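Side-chain contacts in bifunctional GH43-CE protein (Bacteroides eggerthii, PDB 6MLY), which joins a family 43 glycoside hydrolase, probably a xylosidase acting on xylan, to a carbohydrate esterase domain in one chain: residues I605-I608 with K614-L617; T361-A366 with G397-Q402. All blocks are in the same frame, centred on the assembly; numbering follows the deposited sequence.

Interaction 1: I605-I608 with K614-L617; sequences IRFI and KYKL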
loop_
_atom_site.group_PDB
_atom_site.type_symbol
_atom_site.label_atom_id
_atom_site.label_comp_id
_atom_site.label_asym_id
_atom_site.label_seq_id
_atom_site.Cartn_x
_atom_site.Cartn_y
_atom_site.Cartn_z
ATOM N N ILE A 605 -20.201 -13.657 -6.476
ATOM C CA ILE A 605 -21.041 -14.131 -5.365
ATOM C C ILE A 605 -20.573 -15.532 -4.942
ATOM O O ILE A 605 -20.439 -15.817 -3.746
ATOM C CB ILE A 605 -22.537 -14.103 -5.750
ATOM C CG1 ILE A 605 -23.007 -12.687 -6.093
ATOM C CG2 ILE A 605 -23.389 -14.716 -4.649
ATOM C CD1 ILE A 605 -24.244 -12.641 -6.972
ATOM N N ARG A 606 -20.340 -16.403 -5.932
ATOM C CA ARG A 606 -19.811 -17.745 -5.694
ATOM C C ARG A 606 -18.528 -17.642 -4.861
ATOM O O ARG A 606 -18.342 -18.403 -3.922
ATOM C CB ARG A 606 -19.540 -18.473 -7.014
ATOM C CG ARG A 606 -20.746 -19.190 -7.600
ATOM C CD ARG A 606 -20.376 -20.024 -8.809
ATOM N NE ARG A 606 -19.794 -19.226 -9.881
ATOM C CZ ARG A 606 -20.345 -19.050 -11.076
ATOM N NH1 ARG A 606 -21.398 -19.768 -11.423
ATOM N NH2 ARG A 606 -19.845 -18.169 -11.924
ATOM N N PHE A 607 -17.666 -16.682 -5.214
ATOM C CA PHE A 607 -16.392 -16.483 -4.531
ATOM C C PHE A 607 -16.624 -16.137 -3.052
ATOM O O PHE A 607 -15.929 -16.655 -2.174
ATOM C CB PHE A 607 -15.574 -15.392 -5.227
ATOM C CG PHE A 607 -14.265 -15.078 -4.553
ATOM C CD1 PHE A 607 -13.136 -15.840 -4.810
ATOM C CD2 PHE A 607 -14.165 -14.033 -3.648
ATOM C CE1 PHE A 607 -11.931 -15.555 -4.184
ATOM C CE2 PHE A 607 -12.957 -13.752 -3.024
ATOM C CZ PHE A 607 -11.845 -14.512 -3.293
ATOM N N ILE A 608 -17.598 -15.255 -2.803
ATOM C CA ILE A 608 -17.889 -14.707 -1.477
ATOM C C ILE A 608 -18.242 -15.836 -0.501
ATOM O O ILE A 608 -17.817 -15.809 0.649
ATOM C CB ILE A 608 -19.011 -13.649 -1.573
ATOM C CG1 ILE A 608 -18.503 -12.357 -2.217
ATOM C CG2 ILE A 608 -19.662 -13.381 -0.222
ATOM C CD1 ILE A 608 -17.268 -11.779 -1.560
ATOM N N LYS A 614 -12.957 -16.878 5.733
ATOM C CA LYS A 614 -11.712 -16.099 5.715
ATOM C C LYS A 614 -11.969 -14.627 6.068
ATOM O O LYS A 614 -11.294 -14.083 6.938
ATOM C CB LYS A 614 -11.054 -16.220 4.338
ATOM C CG LYS A 614 -10.076 -15.113 3.978
ATOM C CD LYS A 614 -8.997 -15.569 3.020
ATOM C CE LYS A 614 -9.539 -16.096 1.708
ATOM N NZ LYS A 614 -8.493 -16.825 0.953
ATOM N N TYR A 615 -12.934 -13.997 5.378
ATOM C CA TYR A 615 -13.204 -12.544 5.485
ATOM C C TYR A 615 -14.361 -12.250 6.454
ATOM O O TYR A 615 -14.912 -11.158 6.418
ATOM C CB TYR A 615 -13.520 -11.943 4.112
ATOM C CG TYR A 615 -12.457 -12.128 3.058
ATOM C CD1 TYR A 615 -11.288 -11.385 3.081
ATOM C CD2 TYR A 615 -12.627 -13.026 2.016
ATOM C CE1 TYR A 615 -10.313 -11.538 2.109
ATOM C CE2 TYR A 615 -11.665 -13.191 1.033
ATOM C CZ TYR A 615 -10.503 -12.443 1.080
ATOM O OH TYR A 615 -9.545 -12.602 0.119
ATOM N N LYS A 616 -14.706 -13.217 7.315
ATOM C CA LYS A 616 -15.716 -13.074 8.379
ATOM C C LYS A 616 -17.075 -12.691 7.771
ATOM O O LYS A 616 -17.771 -11.814 8.296
ATOM C CB LYS A 616 -15.257 -12.046 9.423
ATOM C CG LYS A 616 -13.935 -12.356 10.122
ATOM C CD LYS A 616 -13.710 -11.577 11.412
ATOM C CE LYS A 616 -13.657 -10.074 11.215
ATOM N NZ LYS A 616 -13.489 -9.341 12.497
ATOM N N LEU A 617 -17.453 -13.366 6.674
ATOM C CA LEU A 617 -18.688 -13.065 5.926
ATOM C C LEU A 617 -19.755 -14.128 6.218
ATOM O O LEU A 617 -19.597 -15.295 5.858
ATOM C CB LEU A 617 -18.386 -13.004 4.424
ATOM C CG LEU A 617 -17.353 -11.963 3.991
ATOM C CD1 LEU A 617 -17.241 -11.903 2.474
ATOM C CD2 LEU A 617 -17.683 -10.585 4.547
#
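I608 and F607, near the end of helix 596-610, meet L617, at the start of strand 617-619, and Y615 in the loop before it. The region belongs to the alpha/beta-hydrolase fold of the esterase domain. Helix 596-610 is the connecting helix of a beta-alpha-beta crossover, which leads from strand 579-584 to strand 621-627 by way of the short strand 617-619. No hydrogen bond joins the two segments, so the contact between them is apolar.

The closer part lies between I608 and L617. Both are buried, and their side chains cross obliquely. In I608 the second torsion (chi2 -53°) folds CD1 back beside CG2, so two methyls face the same partner. L617 CD1 sits 3.9 Å from I608 CG2 and 4.0 Å from I608 CD1. L617 reaches them with an extended chain, CD1 anti to CA (chi2 -174°). V582 and A580 of strand 579-584 lie against I608 and L617 respectively, so this pair packs onto the central sheet.

The second part is looser. F607 CE2 approaches Y615 CE2 at 4.3 Å. I522 of strand 518-523 touches both rings, and W519 meets Y615 edge-to-face.

The solvent side is that of K614, which is exposed, yet its aliphatic part is not idle. The chain starts out extended past the tyrosine and bends once at its third torsion (chi3 59°), and NZ makes a weak hydrogen bond to N611. The backbone of K616 is hydrogen-bonded with that of Y546. On one face of the Y615 ring, K614 CG rests over the centre, 3.7 Å above the plane.

Interaction 2: T361-A366 with G397-Q402; sequences TSFTQA and GLSLFQ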
loop_
_atom_site.group_PDB
_atom_site.type_symbol
_atom_site.label_atom_id
_atom_site.label_comp_id
_atom_site.label_asym_id
_atom_site.label_seq_id
_atom_site.Cartn_x
_atom_site.Cartn_y
_atom_site.Cartn_z
ATOM N N THR A 361 6.329 21.868 -7.514
ATOM C CA THR A 361 5.565 21.283 -8.627
ATOM C C THR A 361 5.490 19.757 -8.482
ATOM O O THR A 361 4.730 19.100 -9.188
ATOM C CB THR A 361 6.210 21.597 -9.985
ATOM O OG1 THR A 361 6.907 22.840 -9.895
ATOM C CG2 THR A 361 5.199 21.644 -11.110
ATOM N N SER A 362 6.317 19.211 -7.585
ATOM C CA SER A 362 6.480 17.782 -7.378
ATOM C C SER A 362 6.493 17.501 -5.872
ATOM O O SER A 362 7.062 18.281 -5.096
ATOM C CB SER A 362 7.750 17.290 -8.039
ATOM O OG SER A 362 7.951 15.902 -7.809
ATOM N N PHE A 363 5.867 16.389 -5.475
ATOM C CA PHE A 363 5.919 15.911 -4.100
ATOM C C PHE A 363 7.360 15.514 -3.733
ATOM O O PHE A 363 7.795 15.760 -2.606
ATOM C CB PHE A 363 4.940 14.749 -3.901
ATOM C CG PHE A 363 4.882 14.196 -2.498
ATOM C CD1 PHE A 363 4.914 15.038 -1.395
ATOM C CD2 PHE A 363 4.769 12.831 -2.280
ATOM C CE1 PHE A 363 4.845 14.526 -0.110
ATOM C CE2 PHE A 363 4.706 12.319 -0.993
ATOM C CZ PHE A 363 4.741 13.168 0.090
ATOM N N THR A 364 8.102 14.934 -4.689
ATOM C CA THR A 364 9.419 14.338 -4.414
ATOM C C THR A 364 10.524 15.406 -4.438
ATOM O O THR A 364 11.685 15.101 -4.124
ATOM C CB THR A 364 9.735 13.180 -5.374
ATOM O OG1 THR A 364 10.097 13.706 -6.652
ATOM C CG2 THR A 364 8.586 12.204 -5.506
ATOM N N GLN A 365 10.166 16.647 -4.803
ATOM C CA GLN A 365 11.080 17.794 -4.709
ATOM C C GLN A 365 10.748 18.641 -3.467
ATOM O O GLN A 365 11.313 19.726 -3.289
ATOM C CB GLN A 365 11.020 18.637 -5.988
ATOM C CG GLN A 365 11.461 17.893 -7.243
ATOM C CD GLN A 365 12.859 17.330 -7.140
ATOM O OE1 GLN A 365 13.070 16.129 -7.284
ATOM N NE2 GLN A 365 13.829 18.195 -6.877
ATOM N N ALA A 366 9.856 18.141 -2.600
ATOM C CA ALA A 366 9.509 18.825 -1.353
ATOM C C ALA A 366 10.581 18.546 -0.289
ATOM O O ALA A 366 11.166 17.449 -0.226
ATOM C CB ALA A 366 8.139 18.402 -0.882
ATOM N N GLY A 397 0.032 15.914 5.148
ATOM C CA GLY A 397 -0.577 14.678 5.618
ATOM C C GLY A 397 0.443 13.582 5.878
ATOM O O GLY A 397 1.579 13.855 6.276
ATOM N N LEU A 398 0.006 12.337 5.655
ATOM C CA LEU A 398 0.805 11.119 5.830
ATOM C C LEU A 398 0.963 10.450 4.459
ATOM O O LEU A 398 0.036 10.493 3.647
ATOM C CB LEU A 398 0.080 10.200 6.819
ATOM C CG LEU A 398 0.805 8.912 7.203
ATOM C CD1 LEU A 398 1.941 9.203 8.170
ATOM C CD2 LEU A 398 -0.161 7.909 7.813
ATOM N N SER A 399 2.139 9.861 4.202
ATOM C CA SER A 399 2.419 9.218 2.913
ATOM C C SER A 399 3.103 7.861 3.116
ATOM O O SER A 399 3.898 7.696 4.033
ATOM C CB SER A 399 3.255 10.107 2.028
ATOM O OG SER A 399 3.793 9.375 0.931
ATOM N N LEU A 400 2.749 6.898 2.257
ATOM C CA LEU A 400 3.588 5.754 1.953
ATOM C C LEU A 400 4.440 6.153 0.747
ATOM O O LEU A 400 3.907 6.358 -0.344
ATOM C CB LEU A 400 2.722 4.524 1.661
ATOM C CG LEU A 400 1.799 4.095 2.801
ATOM C CD1 LEU A 400 0.888 2.953 2.379
ATOM C CD2 LEU A 400 2.592 3.707 4.037
ATOM N N PHE A 401 5.755 6.285 0.976
ATOM C CA PHE A 401 6.600 7.161 0.174
ATOM C C PHE A 401 7.644 6.368 -0.623
ATOM O O PHE A 401 8.518 5.717 -0.051
ATOM C CB PHE A 401 7.268 8.199 1.078
ATOM C CG PHE A 401 8.153 9.177 0.352
ATOM C CD1 PHE A 401 7.613 10.291 -0.275
ATOM C CD2 PHE A 401 9.527 8.985 0.296
ATOM C CE1 PHE A 401 8.426 11.190 -0.946
ATOM C CE2 PHE A 401 10.341 9.887 -0.373
ATOM C CZ PHE A 401 9.792 10.987 -0.990
ATOM N N GLN A 402 7.515 6.433 -1.954
ATOM C CA GLN A 402 8.617 6.223 -2.894
ATOM C C GLN A 402 8.304 6.992 -4.191
ATOM O O GLN A 402 7.694 8.057 -4.133
ATOM C CB GLN A 402 8.889 4.734 -3.112
ATOM C CG GLN A 402 10.345 4.458 -3.473
ATOM C CD GLN A 402 10.574 3.038 -3.917
ATOM O OE1 GLN A 402 10.235 2.092 -3.213
ATOM N NE2 GLN A 402 11.162 2.877 -5.089
#
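F363 reaches from a loop to S399 and F401 on strand 395-401. The fold is a concanavalin A-like beta sandwich, of the kind that follows beta-xylosidase domains. L398 and L400 touch strand 441-449 in the other sheet. S399 points to the loop on the other face, and the F401 ring reaches it too.

S362 starts the turn. Its OG accepts a bent bond from T364 N (3.3 Å, 143° at the hydrogen), which makes an ST turn. F363 comes next, with CG anti to the backbone N (chi1 -178°), and its ring extends to the strand. F401 turns an edge to the F363 face in an offset edge-to-face pair, with planes at 85° and centroids 5.6 Å apart. F363 CE2 is 3.6 Å from F401 CD1. S399 OG, which is hydrogen-bonded to G406 O, lies in the F363 ring plane, 3.6 Å from F363 CE2. F492 and Y405 also meet F363 edge-to-face. With an alanine at F363, the F401 edge would probably lose the face it packs against, and a gap would be likely to open beside S399. T364 makes a looser contact, its CG2 4.5 Å from Q402 O. T364 O and Q365 NE2 bond to Y91 and K88 of the glycosidase region. A type I beta turn from F363 closes at A366, whose N bonds to F363 O at 3.1 Å.

Interactions 1 and 2 are both buried, but they hold different domains. Their centres are about 36 Å apart and their nearest atoms about 18 Å. Interaction 1 joins a helix to the loop after it and the start of the next strand, within the esterase domain. Interaction 2 brings a loop onto a strand more than thirty residues further along, on the sheet face turned from the other sheet. The chemistry follows the setting. Interaction 1 is purely apolar and mixes aliphatic packing with a looser ring contact, with a lysine, K614, on the solvent side. Interaction 2 centres on an edge-to-face pair beside a serine hydroxyl, and its loop also bonds to the glycosidase region.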